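Local coordinates for protein Rho guanine nucleotide exchange factor 12 (Homo sapiens, PDB 1TXD) that acts as a guanine nucleotide exchange factor for the RhoA GTPase, represented here by its tandem DH and PH domains, at residues Pro4-Leu9 against Val28-Phe33; Thr35-Val40 against Gln85-Arg90; Ala122-Asn127 against Asp165-Gln170. The protein carries 1 engineered substitution. All coordinates share one frame; numbering follows the deposited sequence.

Contact 1 of 3, residues Pro4-Leu9 against Val28-Phe33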
ATOM      1  N   PRO A   4     -27.933  -1.867 -18.137  1.00 75.42           N
ATOM      2  CA  PRO A   4     -26.601  -1.261 -18.353  1.00 75.51           C
ATOM      3  C   PRO A   4     -26.523   0.230 -18.798  1.00 75.07           C
ATOM      4  O   PRO A   4     -25.786   0.972 -18.148  1.00 75.41           O
ATOM      5  CB  PRO A   4     -25.993  -2.167 -19.440  1.00 75.55           C
ATOM      6  CG  PRO A   4     -27.202  -2.811 -20.137  1.00 75.66           C
ATOM      7  CD  PRO A   4     -28.481  -2.366 -19.411  1.00 75.68           C
ATOM      8  N   ASN A   5     -27.205   0.638 -19.875  1.00 74.40           N
ATOM      9  CA  ASN A   5     -27.175   2.035 -20.356  1.00 73.66           C
ATOM     10  C   ASN A   5     -28.214   2.858 -19.617  1.00 72.65           C
ATOM     11  O   ASN A   5     -29.229   2.311 -19.168  1.00 73.14           O
ATOM     12  CB  ASN A   5     -27.464   2.098 -21.865  1.00 74.03           C
ATOM     13  CG  ASN A   5     -27.046   3.422 -22.520  1.00 73.83           C
ATOM     14  OD1 ASN A   5     -27.620   4.475 -22.257  1.00 73.88           O
ATOM     15  ND2 ASN A   5     -26.070   3.350 -23.420  1.00 73.80           N
ATOM     16  N   TRP A   6     -27.966   4.163 -19.493  1.00 70.99           N
ATOM     17  CA  TRP A   6     -28.890   5.059 -18.799  1.00 69.23           C
ATOM     18  C   TRP A   6     -30.155   5.417 -19.593  1.00 68.97           C
ATOM     19  O   TRP A   6     -31.267   5.361 -19.053  1.00 68.76           O
ATOM     20  CB  TRP A   6     -28.208   6.362 -18.402  1.00 68.33           C
ATOM     21  CG  TRP A   6     -29.222   7.262 -17.800  1.00 67.07           C
ATOM     22  CD1 TRP A   6     -29.827   7.122 -16.575  1.00 67.04           C
ATOM     23  CD2 TRP A   6     -29.841   8.377 -18.421  1.00 65.11           C
ATOM     24  NE1 TRP A   6     -30.745   8.123 -16.380  1.00 66.02           N
ATOM     25  CE2 TRP A   6     -30.783   8.901 -17.509  1.00 65.35           C
ATOM     26  CE3 TRP A   6     -29.675   9.014 -19.650  1.00 64.12           C
ATOM     27  CZ2 TRP A   6     -31.550  10.026 -17.794  1.00 64.44           C
ATOM     28  CZ3 TRP A   6     -30.431  10.119 -19.933  1.00 63.65           C
ATOM     29  CH2 TRP A   6     -31.360  10.620 -19.009  1.00 64.19           C
ATOM     30  N   GLN A   7     -29.966   5.834 -20.848  1.00 68.53           N
ATOM     31  CA  GLN A   7     -31.065   6.298 -21.722  1.00 68.27           C
ATOM     32  C   GLN A   7     -32.035   5.158 -22.078  1.00 67.63           C
ATOM     33  O   GLN A   7     -33.192   5.400 -22.471  1.00 66.97           O
ATOM     34  CB  GLN A   7     -30.503   6.943 -23.005  1.00 68.43           C
ATOM     35  CG  GLN A   7     -29.526   8.100 -22.745  1.00 69.07           C
ATOM     36  CD  GLN A   7     -28.630   8.433 -23.920  1.00 69.82           C
ATOM     37  OE1 GLN A   7     -27.943   7.553 -24.453  1.00 71.37           O
ATOM     38  NE2 GLN A   7     -28.605   9.711 -24.309  1.00 69.65           N
ATOM     39  N   GLN A   8     -31.528   3.926 -21.945  1.00 66.89           N
ATOM     40  CA  GLN A   8     -32.324   2.700 -22.023  1.00 66.03           C
ATOM     41  C   GLN A   8     -33.408   2.637 -20.944  1.00 64.36           C
ATOM     42  O   GLN A   8     -34.538   2.242 -21.231  1.00 65.08           O
ATOM     43  CB  GLN A   8     -31.409   1.473 -21.905  1.00 66.46           C
ATOM     44  CG  GLN A   8     -32.128   0.114 -21.919  1.00 66.99           C
ATOM     45  CD  GLN A   8     -32.916  -0.147 -23.203  1.00 67.20           C
ATOM     46  OE1 GLN A   8     -34.123  -0.377 -23.153  1.00 67.86           O
ATOM     47  NE2 GLN A   8     -32.237  -0.106 -24.350  1.00 66.72           N
ATOM     48  N   LEU A   9     -33.061   2.995 -19.712  1.00 61.76           N
ATOM     49  CA  LEU A   9     -34.064   3.121 -18.661  1.00 60.04           C
ATOM     50  C   LEU A   9     -35.167   4.070 -19.121  1.00 57.89           C
ATOM     51  O   LEU A   9     -36.272   3.624 -19.449  1.00 58.14           O
ATOM     52  CB  LEU A   9     -33.454   3.631 -17.337  1.00 60.39           C
ATOM     53  CG  LEU A   9     -32.768   2.622 -16.394  1.00 60.81           C
ATOM     54  CD1 LEU A   9     -31.973   3.328 -15.272  1.00 60.92           C
ATOM     55  CD2 LEU A   9     -33.792   1.649 -15.801  1.00 60.92           C
ATOM     56  N   VAL A  28     -23.137  10.604 -16.164  1.00 23.24           N
ATOM     57  CA  VAL A  28     -22.049  10.516 -15.217  1.00 23.22           C
ATOM     58  C   VAL A  28     -22.490  10.048 -13.818  1.00 24.61           C
ATOM     59  O   VAL A  28     -21.709   9.386 -13.137  1.00 26.65           O
ATOM     60  CB  VAL A  28     -21.215  11.808 -15.127  1.00 23.17           C
ATOM     61  CG1 VAL A  28     -20.573  12.120 -16.457  1.00 23.28           C
ATOM     62  CG2 VAL A  28     -22.034  12.975 -14.622  1.00 22.57           C
ATOM     63  N   ILE A  29     -23.716  10.344 -13.386  1.00 23.89           N
ATOM     64  CA  ILE A  29     -24.213   9.734 -12.164  1.00 24.87           C
ATOM     65  C   ILE A  29     -24.341   8.229 -12.395  1.00 26.34           C
ATOM     66  O   ILE A  29     -24.123   7.416 -11.496  1.00 26.92           O
ATOM     67  CB  ILE A  29     -25.582  10.297 -11.726  1.00 23.65           C
ATOM     68  CG1 ILE A  29     -25.425  11.688 -11.144  1.00 23.22           C
ATOM     69  CG2 ILE A  29     -26.205   9.418 -10.645  1.00 23.57           C
ATOM     70  CD1 ILE A  29     -26.742  12.430 -10.997  1.00 23.05           C
ATOM     71  N   ASN A  30     -24.723   7.860 -13.600  1.00 26.88           N
ATOM     72  CA  ASN A  30     -24.923   6.460 -13.912  1.00 27.61           C
ATOM     73  C   ASN A  30     -23.632   5.671 -14.034  1.00 26.10           C
ATOM     74  O   ASN A  30     -23.635   4.467 -13.800  1.00 24.32           O
ATOM     75  CB  ASN A  30     -25.729   6.308 -15.185  1.00 28.01           C
ATOM     76  CG  ASN A  30     -27.160   6.193 -14.897  1.00 32.01           C
ATOM     77  OD1 ASN A  30     -27.665   5.094 -14.680  1.00 34.34           O
ATOM     78  ND2 ASN A  30     -27.862   7.343 -14.866  1.00 36.16           N
ATOM     79  N   GLU A  31     -22.558   6.369 -14.413  1.00 24.34           N
ATOM     80  CA  GLU A  31     -21.238   5.812 -14.438  1.00 24.60           C
ATOM     81  C   GLU A  31     -20.787   5.449 -13.010  1.00 23.76           C
ATOM     82  O   GLU A  31     -20.165   4.423 -12.825  1.00 22.98           O
ATOM     83  CB  GLU A  31     -20.263   6.812 -15.095  1.00 27.78           C
ATOM     84  CG  GLU A  31     -18.823   6.347 -15.318  1.00 30.42           C
ATOM     85  CD  GLU A  31     -18.683   5.176 -16.284  1.00 36.24           C
ATOM     86  OE1 GLU A  31     -19.713   4.492 -16.563  1.00 40.12           O
ATOM     87  OE2 GLU A  31     -17.531   4.916 -16.746  1.00 37.09           O
ATOM     88  N   LEU A  32     -21.092   6.304 -12.035  1.00 21.31           N
ATOM     89  CA  LEU A  32     -20.729   6.080 -10.673  1.00 21.73           C
ATOM     90  C   LEU A  32     -21.492   4.868 -10.175  1.00 21.75           C
ATOM     91  O   LEU A  32     -20.870   3.929  -9.650  1.00 19.66           O
ATOM     92  CB  LEU A  32     -21.028   7.293  -9.797  1.00 22.19           C
ATOM     93  CG  LEU A  32     -21.092   7.011  -8.288  1.00 22.97           C
ATOM     94  CD1 LEU A  32     -19.734   6.579  -7.692  1.00 23.13           C
ATOM     95  CD2 LEU A  32     -21.606   8.207  -7.603  1.00 22.95           C
ATOM     96  N   PHE A  33     -22.798   4.838 -10.420  1.00 20.14           N
ATOM     97  CA  PHE A  33     -23.587   3.706  -9.984  1.00 22.69           C
ATOM     98  C   PHE A  33     -23.147   2.399 -10.646  1.00 23.01           C
ATOM     99  O   PHE A  33     -22.911   1.444  -9.948  1.00 23.61           O
ATOM    100  CB  PHE A  33     -25.086   3.923 -10.187  1.00 23.60           C
ATOM    101  CG  PHE A  33     -25.678   5.060  -9.355  1.00 26.18           C
ATOM    102  CD1 PHE A  33     -24.879   5.973  -8.668  1.00 27.30           C
ATOM    103  CD2 PHE A  33     -27.056   5.229  -9.303  1.00 28.31           C
ATOM    104  CE1 PHE A  33     -25.454   7.039  -7.946  1.00 28.64           C
ATOM    105  CE2 PHE A  33     -27.615   6.274  -8.577  1.00 29.86           C
ATOM    106  CZ  PHE A  33     -26.804   7.167  -7.895  1.00 28.66           C
TER

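Contact 2 of 3, residues Thr35-Val40 against Gln85-Arg90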
ATOM      1  N   THR A  35     -20.298   1.386 -12.219  1.00 20.53           N
ATOM      2  CA  THR A  35     -18.968   0.891 -11.926  1.00 20.93           C
ATOM      3  C   THR A  35     -18.893   0.489 -10.457  1.00 20.93           C
ATOM      4  O   THR A  35     -18.032  -0.273 -10.105  1.00 19.35           O
ATOM      5  CB  THR A  35     -17.895   1.939 -12.205  1.00 20.15           C
ATOM      6  OG1 THR A  35     -18.215   3.155 -11.508  1.00 21.82           O
ATOM      7  CG2 THR A  35     -17.880   2.321 -13.668  1.00 23.14           C
ATOM      8  N   GLU A  36     -19.797   1.003  -9.608  1.00 21.74           N
ATOM      9  CA  GLU A  36     -19.939   0.465  -8.258  1.00 21.94           C
ATOM     10  C   GLU A  36     -20.512  -0.935  -8.288  1.00 22.50           C
ATOM     11  O   GLU A  36     -20.093  -1.784  -7.484  1.00 19.44           O
ATOM     12  CB  GLU A  36     -20.836   1.319  -7.333  1.00 22.46           C
ATOM     13  CG  GLU A  36     -20.821   0.826  -5.885  1.00 21.66           C
ATOM     14  CD  GLU A  36     -19.536   1.165  -5.196  1.00 23.34           C
ATOM     15  OE1 GLU A  36     -19.216   0.516  -4.190  1.00 24.73           O
ATOM     16  OE2 GLU A  36     -18.816   2.057  -5.676  1.00 21.79           O
ATOM     17  N   ARG A  37     -21.472  -1.194  -9.178  1.00 23.17           N
ATOM     18  CA  ARG A  37     -22.030  -2.553  -9.281  1.00 25.06           C
ATOM     19  C   ARG A  37     -20.953  -3.541  -9.809  1.00 24.29           C
ATOM     20  O   ARG A  37     -20.800  -4.647  -9.316  1.00 21.57           O
ATOM     21  CB  ARG A  37     -23.246  -2.556 -10.193  1.00 27.75           C
ATOM     22  CG  ARG A  37     -24.228  -3.709  -9.980  1.00 33.56           C
ATOM     23  CD  ARG A  37     -25.539  -3.577 -10.805  1.00 38.00           C
ATOM     24  NE  ARG A  37     -26.024  -2.185 -10.828  1.00 41.81           N
ATOM     25  CZ  ARG A  37     -26.079  -1.375 -11.903  1.00 42.66           C
ATOM     26  NH1 ARG A  37     -25.689  -1.788 -13.116  1.00 44.68           N
ATOM     27  NH2 ARG A  37     -26.535  -0.129 -11.751  1.00 40.47           N
ATOM     28  N   ALA A  38     -20.189  -3.091 -10.799  1.00 24.67           N
ATOM     29  CA  ALA A  38     -19.083  -3.863 -11.349  1.00 24.15           C
ATOM     30  C   ALA A  38     -18.089  -4.202 -10.227  1.00 23.91           C
ATOM     31  O   ALA A  38     -17.624  -5.338 -10.119  1.00 21.40           O
ATOM     32  CB  ALA A  38     -18.399  -3.091 -12.456  1.00 23.84           C
ATOM     33  N   HIS A  39     -17.789  -3.194  -9.409  1.00 23.94           N
ATOM     34  CA  HIS A  39     -16.867  -3.358  -8.287  1.00 24.59           C
ATOM     35  C   HIS A  39     -17.294  -4.412  -7.281  1.00 22.37           C
ATOM     36  O   HIS A  39     -16.501  -5.256  -6.868  1.00 22.06           O
ATOM     37  CB  HIS A  39     -16.659  -2.067  -7.515  1.00 23.28           C
ATOM     38  CG  HIS A  39     -15.606  -2.186  -6.474  1.00 24.07           C
ATOM     39  ND1 HIS A  39     -14.276  -2.382  -6.796  1.00 25.17           N
ATOM     40  CD2 HIS A  39     -15.689  -2.262  -5.123  1.00 22.93           C
ATOM     41  CE1 HIS A  39     -13.584  -2.494  -5.680  1.00 22.59           C
ATOM     42  NE2 HIS A  39     -14.414  -2.390  -4.656  1.00 22.83           N
ATOM     43  N   VAL A  40     -18.534  -4.298  -6.859  1.00 23.02           N
ATOM     44  CA  VAL A  40     -19.165  -5.302  -6.024  1.00 21.98           C
ATOM     45  C   VAL A  40     -19.020  -6.698  -6.570  1.00 22.88           C
ATOM     46  O   VAL A  40     -18.756  -7.644  -5.812  1.00 22.92           O
ATOM     47  CB  VAL A  40     -20.643  -4.975  -5.771  1.00 22.31           C
ATOM     48  CG1 VAL A  40     -21.413  -6.162  -5.116  1.00 21.32           C
ATOM     49  CG2 VAL A  40     -20.765  -3.768  -4.837  1.00 20.66           C
ATOM     50  N   GLN A  85     -27.517   1.626  -1.608  1.00 27.94           N
ATOM     51  CA  GLN A  85     -27.953   2.995  -1.392  1.00 27.82           C
ATOM     52  C   GLN A  85     -28.029   3.698  -2.751  1.00 27.25           C
ATOM     53  O   GLN A  85     -28.854   4.573  -2.963  1.00 27.31           O
ATOM     54  CB  GLN A  85     -26.983   3.743  -0.477  1.00 27.96           C
ATOM     55  CG  GLN A  85     -26.946   3.237   0.957  1.00 29.40           C
ATOM     56  CD  GLN A  85     -25.789   3.841   1.725  1.00 30.52           C
ATOM     57  OE1 GLN A  85     -24.640   3.740   1.309  1.00 31.24           O
ATOM     58  NE2 GLN A  85     -26.091   4.471   2.846  1.00 29.64           N
ATOM     59  N   MET A  86     -27.172   3.304  -3.670  1.00 25.89           N
ATOM     60  CA  MET A  86     -27.195   3.873  -5.012  1.00 25.87           C
ATOM     61  C   MET A  86     -28.446   3.378  -5.726  1.00 27.03           C
ATOM     62  O   MET A  86     -29.172   4.180  -6.324  1.00 24.77           O
ATOM     63  CB  MET A  86     -25.940   3.549  -5.795  1.00 24.08           C
ATOM     64  CG  MET A  86     -24.739   4.397  -5.431  1.00 23.16           C
ATOM     65  SD  MET A  86     -23.289   3.550  -5.993  1.00 18.74           S
ATOM     66  CE  MET A  86     -21.923   4.708  -5.698  1.00 18.42           C
ATOM     67  N   LYS A  87     -28.735   2.081  -5.601  1.00 28.74           N
ATOM     68  CA  LYS A  87     -29.977   1.518  -6.149  1.00 30.95           C
ATOM     69  C   LYS A  87     -31.225   2.269  -5.660  1.00 31.48           C
ATOM     70  O   LYS A  87     -32.142   2.512  -6.443  1.00 32.41           O
ATOM     71  CB  LYS A  87     -30.117   0.013  -5.857  1.00 31.86           C
ATOM     72  CG  LYS A  87     -29.735  -0.905  -7.057  1.00 35.08           C
ATOM     73  CD  LYS A  87     -28.861  -2.138  -6.664  1.00 37.07           C
ATOM     74  CE  LYS A  87     -28.246  -2.820  -7.917  1.00 37.85           C
ATOM     75  NZ  LYS A  87     -27.362  -4.009  -7.628  1.00 38.53           N
ATOM     76  N   ALA A  88     -31.238   2.627  -4.374  1.00 31.80           N
ATOM     77  CA  ALA A  88     -32.381   3.252  -3.724  1.00 31.52           C
ATOM     78  C   ALA A  88     -32.546   4.676  -4.191  1.00 31.95           C
ATOM     79  O   ALA A  88     -33.667   5.175  -4.246  1.00 33.66           O
ATOM     80  CB  ALA A  88     -32.229   3.222  -2.201  1.00 30.75           C
ATOM     81  N   VAL A  89     -31.445   5.338  -4.517  1.00 31.76           N
ATOM     82  CA  VAL A  89     -31.534   6.689  -5.030  1.00 32.69           C
ATOM     83  C   VAL A  89     -32.336   6.692  -6.314  1.00 35.35           C
ATOM     84  O   VAL A  89     -33.089   7.622  -6.540  1.00 35.12           O
ATOM     85  CB  VAL A  89     -30.157   7.371  -5.231  1.00 31.19           C
ATOM     86  CG1 VAL A  89     -30.281   8.618  -6.081  1.00 31.17           C
ATOM     87  CG2 VAL A  89     -29.578   7.745  -3.925  1.00 30.23           C
ATOM     88  N   ARG A  90     -32.169   5.659  -7.146  1.00 38.73           N
ATOM     89  CA  ARG A  90     -32.902   5.522  -8.417  1.00 40.85           C
ATOM     90  C   ARG A  90     -34.367   5.173  -8.244  1.00 40.78           C
ATOM     91  O   ARG A  90     -35.200   5.561  -9.046  1.00 41.61           O
ATOM     92  CB  ARG A  90     -32.318   4.389  -9.239  1.00 41.97           C
ATOM     93  CG  ARG A  90     -30.970   4.632  -9.783  1.00 45.29           C
ATOM     94  CD  ARG A  90     -30.795   4.014 -11.156  1.00 48.46           C
ATOM     95  NE  ARG A  90     -29.493   4.358 -11.707  1.00 49.95           N
ATOM     96  CZ  ARG A  90     -28.565   3.482 -12.058  1.00 52.22           C
ATOM     97  NH1 ARG A  90     -28.769   2.175 -11.942  1.00 53.34           N
ATOM     98  NH2 ARG A  90     -27.413   3.922 -12.531  1.00 52.92           N
TER

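Contact 3 of 3, residues Ala122-Asn127 against Asp165-Gln170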
ATOM      1  N   ALA A 122      -8.177   1.106   4.147  1.00 22.42           N
ATOM      2  CA  ALA A 122      -6.754   1.317   4.575  1.00 22.88           C
ATOM      3  C   ALA A 122      -6.193  -0.002   5.073  1.00 23.52           C
ATOM      4  O   ALA A 122      -5.019  -0.326   4.830  1.00 23.01           O
ATOM      5  CB  ALA A 122      -6.627   2.391   5.716  1.00 23.10           C
ATOM      6  N   THR A 123      -7.048  -0.754   5.755  1.00 21.55           N
ATOM      7  CA  THR A 123      -6.683  -2.074   6.283  1.00 24.72           C
ATOM      8  C   THR A 123      -6.500  -3.091   5.125  1.00 26.44           C
ATOM      9  O   THR A 123      -5.426  -3.720   4.996  1.00 24.78           O
ATOM     10  CB  THR A 123      -7.737  -2.539   7.276  1.00 23.71           C
ATOM     11  OG1 THR A 123      -7.675  -1.705   8.450  1.00 23.21           O
ATOM     12  CG2 THR A 123      -7.478  -3.928   7.771  1.00 23.72           C
ATOM     13  N   PHE A 124      -7.540  -3.268   4.295  1.00 26.95           N
ATOM     14  CA  PHE A 124      -7.386  -4.106   3.102  1.00 25.15           C
ATOM     15  C   PHE A 124      -6.182  -3.703   2.249  1.00 22.19           C
ATOM     16  O   PHE A 124      -5.296  -4.501   2.011  1.00 21.57           O
ATOM     17  CB  PHE A 124      -8.618  -4.177   2.242  1.00 23.16           C
ATOM     18  CG  PHE A 124      -8.528  -5.233   1.195  1.00 22.44           C
ATOM     19  CD1 PHE A 124      -8.683  -6.537   1.520  1.00 23.19           C
ATOM     20  CD2 PHE A 124      -8.355  -4.916  -0.125  1.00 15.27           C
ATOM     21  CE1 PHE A 124      -8.601  -7.528   0.570  1.00 24.14           C
ATOM     22  CE2 PHE A 124      -8.287  -5.917  -1.073  1.00 21.63           C
ATOM     23  CZ  PHE A 124      -8.425  -7.202  -0.724  1.00 22.29           C
ATOM     24  N   CYS A 125      -6.111  -2.469   1.830  1.00 23.77           N
ATOM     25  CA  CYS A 125      -5.143  -2.095   0.845  1.00 23.57           C
ATOM     26  C   CYS A 125      -3.683  -2.041   1.350  1.00 23.76           C
ATOM     27  O   CYS A 125      -2.762  -2.262   0.590  1.00 22.94           O
ATOM     28  CB  CYS A 125      -5.504  -0.718   0.227  1.00 25.54           C
ATOM     29  SG  CYS A 125      -7.108  -0.600  -0.615  1.00 19.94           S
ATOM     30  N   SER A 126      -3.488  -1.680   2.607  1.00 24.06           N
ATOM     31  CA  SER A 126      -2.140  -1.541   3.195  1.00 23.26           C
ATOM     32  C   SER A 126      -1.575  -2.930   3.450  1.00 21.84           C
ATOM     33  O   SER A 126      -0.410  -3.113   3.450  1.00 18.04           O
ATOM     34  CB  SER A 126      -2.171  -0.725   4.508  1.00 23.93           C
ATOM     35  OG  SER A 126      -2.870  -1.433   5.531  1.00 25.13           O
ATOM     36  N   ASN A 127      -2.459  -3.901   3.601  1.00 16.92           N
ATOM     37  CA  ASN A 127      -2.087  -5.284   3.700  1.00 19.64           C
ATOM     38  C   ASN A 127      -1.662  -6.019   2.434  1.00 20.11           C
ATOM     39  O   ASN A 127      -1.097  -7.152   2.526  1.00 17.16           O
ATOM     40  CB  ASN A 127      -3.249  -6.132   4.238  1.00 18.60           C
ATOM     41  CG  ASN A 127      -2.762  -7.472   4.757  1.00 23.15           C
ATOM     42  OD1 ASN A 127      -1.779  -7.507   5.421  1.00 23.31           O
ATOM     43  ND2 ASN A 127      -3.382  -8.562   4.359  1.00 20.54           N
ATOM     44  N   ASP A 165      -3.588 -10.448  -9.150  1.00 23.12           N
ATOM     45  CA  ASP A 165      -4.096  -9.368  -9.991  1.00 23.35           C
ATOM     46  C   ASP A 165      -5.508  -8.925  -9.643  1.00 21.30           C
ATOM     47  O   ASP A 165      -5.916  -7.892 -10.063  1.00 22.32           O
ATOM     48  CB  ASP A 165      -4.063  -9.800 -11.473  1.00 23.36           C
ATOM     49  CG  ASP A 165      -2.694 -10.153 -11.936  1.00 26.79           C
ATOM     50  OD1 ASP A 165      -2.565 -11.242 -12.573  1.00 28.31           O
ATOM     51  OD2 ASP A 165      -1.710  -9.399 -11.716  1.00 25.42           O
ATOM     52  N   ILE A 166      -6.275  -9.719  -8.902  1.00 20.16           N
ATOM     53  CA  ILE A 166      -7.627  -9.304  -8.543  1.00 17.27           C
ATOM     54  C   ILE A 166      -7.619  -8.481  -7.257  1.00 14.02           C
ATOM     55  O   ILE A 166      -8.372  -7.537  -7.060  1.00 16.13           O
ATOM     56  CB  ILE A 166      -8.505 -10.584  -8.413  1.00 18.59           C
ATOM     57  CG1 ILE A 166      -8.453 -11.403  -9.701  1.00 20.06           C
ATOM     58  CG2 ILE A 166      -9.921 -10.172  -8.019  1.00 20.05           C
ATOM     59  CD1 ILE A 166      -9.362 -12.629  -9.684  1.00 21.53           C
ATOM     60  N   ILE A 167      -6.761  -8.841  -6.337  1.00 12.02           N
ATOM     61  CA  ILE A 167      -6.747  -8.181  -5.067  1.00 14.61           C
ATOM     62  C   ILE A 167      -6.569  -6.683  -5.115  1.00 19.46           C
ATOM     63  O   ILE A 167      -7.268  -5.956  -4.437  1.00 21.64           O
ATOM     64  CB  ILE A 167      -5.704  -8.910  -4.225  1.00 19.00           C
ATOM     65  CG1 ILE A 167      -6.386 -10.062  -3.496  1.00 17.64           C
ATOM     66  CG2 ILE A 167      -4.976  -8.034  -3.188  1.00 22.47           C
ATOM     67  CD1 ILE A 167      -5.343 -11.043  -3.151  1.00 22.86           C
ATOM     68  N   PRO A 168      -5.684  -6.222  -5.992  1.00 14.98           N
ATOM     69  CA  PRO A 168      -5.467  -4.783  -6.175  1.00 18.60           C
ATOM     70  C   PRO A 168      -6.686  -3.964  -6.747  1.00 20.34           C
ATOM     71  O   PRO A 168      -6.497  -2.752  -7.088  1.00 17.06           O
ATOM     72  CB  PRO A 168      -4.280  -4.700  -7.146  1.00 15.14           C
ATOM     73  CG  PRO A 168      -3.535  -6.034  -7.107  1.00 12.54           C
ATOM     74  CD  PRO A 168      -4.808  -7.086  -6.796  1.00 12.10           C
ATOM     75  N   THR A 169      -7.855  -4.611  -6.898  1.00 20.12           N
ATOM     76  CA  THR A 169      -9.028  -3.932  -7.414  1.00 21.67           C
ATOM     77  C   THR A 169      -9.585  -2.957  -6.383  1.00 23.35           C
ATOM     78  O   THR A 169     -10.084  -1.883  -6.820  1.00 24.55           O
ATOM     79  CB  THR A 169     -10.129  -4.864  -7.901  1.00 22.68           C
ATOM     80  OG1 THR A 169     -10.452  -5.832  -6.884  1.00 26.44           O
ATOM     81  CG2 THR A 169      -9.636  -5.675  -9.098  1.00 25.88           C
ATOM     82  N   GLN A 170      -9.465  -3.256  -5.067  1.00 20.38           N
ATOM     83  CA  GLN A 170      -9.911  -2.301  -4.054  1.00 19.85           C
ATOM     84  C   GLN A 170      -9.158  -0.948  -4.133  1.00 20.70           C
ATOM     85  O   GLN A 170      -9.789   0.121  -4.189  1.00 21.16           O
ATOM     86  CB  GLN A 170      -9.726  -2.836  -2.665  1.00 22.22           C
ATOM     87  CG  GLN A 170     -10.365  -1.960  -1.625  1.00 23.27           C
ATOM     88  CD  GLN A 170     -11.938  -1.826  -1.785  1.00 23.94           C
ATOM     89  OE1 GLN A 170     -12.614  -2.650  -2.457  1.00 24.66           O
ATOM     90  NE2 GLN A 170     -12.490  -0.793  -1.160  1.00 23.37           N
TER

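Contact 1 of 3, residues Pro4-Leu9 against Val28-Phe33
The amide nitrogen ND2 of Asn30 donates to the carbonyl oxygen of Gln26, one turn back in the same helix, and the amide that carries it lies against the indole of Trp6. The two side chains cross at about a right angle, with ring and amide planes 55° apart. Trp6 CB lies 3.7 Å from Asn30 CG, and Trp6 CD1 is 3.5 Å from Asn30 OD1. The modelled separation of Asn30 ND2 from Trp6 CD1 is too short to be trusted. Trp6 reaches the helix because CG stands anti to its backbone N (chi1 176°), and beyond Asn30 the indole also meets Ile23, Gln26 and Leu18. Just ahead of it, Asn5 caps the short helix 6-9: its OD1 accepts from Gln7 N at 3.1 Å, in the carbonyl plane. The contact thus fastens the N-terminal segment to helix 20-57, the long first helix of the DH bundle. Trp6 NE1 and Asn30 ND2 are both donors and do not bond each other; the indole N-H instead makes a weak bond to Ser96 O. With each donor directed to an acceptor elsewhere, no hydrogen bond crosses this buried contact, and indole and amide meet by van der Waals contact.

Contact 2 of 3, residues Thr35-Val40 against Gln85-Arg90
The guanidinium groups of Arg37 and Arg90 meet edge to edge, each near the other's plane, with Arg37 NH2 3.2 Å from Arg90 NH1 and the planes turned 58° apart. Both nitrogens are donors, so no hydrogen bond forms. This is a near-antiparallel helix pair of the DH helical bundle, the axes of the two short segments lying 11.5 Å apart at 147°. Lys87 crosses Arg37 at about a right angle: its CE stands 3.7 Å from Arg37 NE, an atom buried here without a partner in the model. The ammonium is nearby as well, with NZ 3.7 Å from Arg37 CD, but it has its own acceptor in Asn83 OD1 one turn back. Three cationic side chains thus share this side of the interface, and their mutual repulsion probably raises the cost of holding them together. An alanine in place of Arg37 is likely to open a gap beside the Lys87 chain and leave the Arg90 guanidinium freer to turn. Glu36, whose carboxylate is held by Arg173, Tyr177 and His79, gives its aliphatic part to Met86. The Met86 chain runs extended beyond CG and lays SD 3.6 Å from Glu36 CB.

Contact 3 of 3, residues Ala122-Asn127 against Asp165-Gln170
Phe124 presents the edge of its ring to the backbone of Ile167 and meets the first carbons of Gln170 at CD2 and CE2. Ring atom CE2 lies 3.5 Å from Ile167 O, which sits in the plane of the ring, so the weakly positive rim of the phenyl group faces a carbonyl oxygen. Gln170 approaches obliquely: its CB is 3.6 Å from Phe124 CD2, and its amide plane stands almost perpendicular to the ring, at 89°. Only the aliphatic base of the glutamine is used here. A bend at chi2 (62°) carries the amide away, to His39 and His79, which satisfy its polar ends inside the protein. Cys125 meets the same glutamine, its SG resting 3.7 Å from Gln170 CG. These residues join two parts of the DH helical bundle, the later part of helix 112-126 and the junction between helices 163-166 and 169-186. Val211 and Val215 of helix 191-230 also touch Cys125, while Leu46 of helix 20-57 packs on Ile167. The junction is a type I turn from Ile166 to Thr169, with Pro168 at the N-cap of the following helix. Ile166 O is gripped twice by Thr169, through its backbone N at 3.0 Å and through OG1 at 2.7 Å, the hydroxyl lying nearly along the C=O axis. The Ile167 side chain adds a looser apolar contact, its CG2 4.3 Å from Phe124 CZ.

How the contacts relate
Helix 20-57 carries one side of both contact 1 and contact 2, whose centres are about 10 Å apart. They touch directly, as where Leu32 CD1 of contact 1 lies 3.5 Å from Met86 CE of contact 2. Contact 3 sits deeper in the chain, its centre about 20 Å from that of contact 2, yet the two are joined by a probable hydrogen bond of 2.9 Å from His39 NE2 to Gln170 OE1. Contacts 1 and 3 do not meet; their nearest atoms are about 12 Å apart. Contact 2 therefore bridges the N-terminal attachment and the inner helix junction of the DH domain, the module that in Dbl-family proteins carries exchange activity.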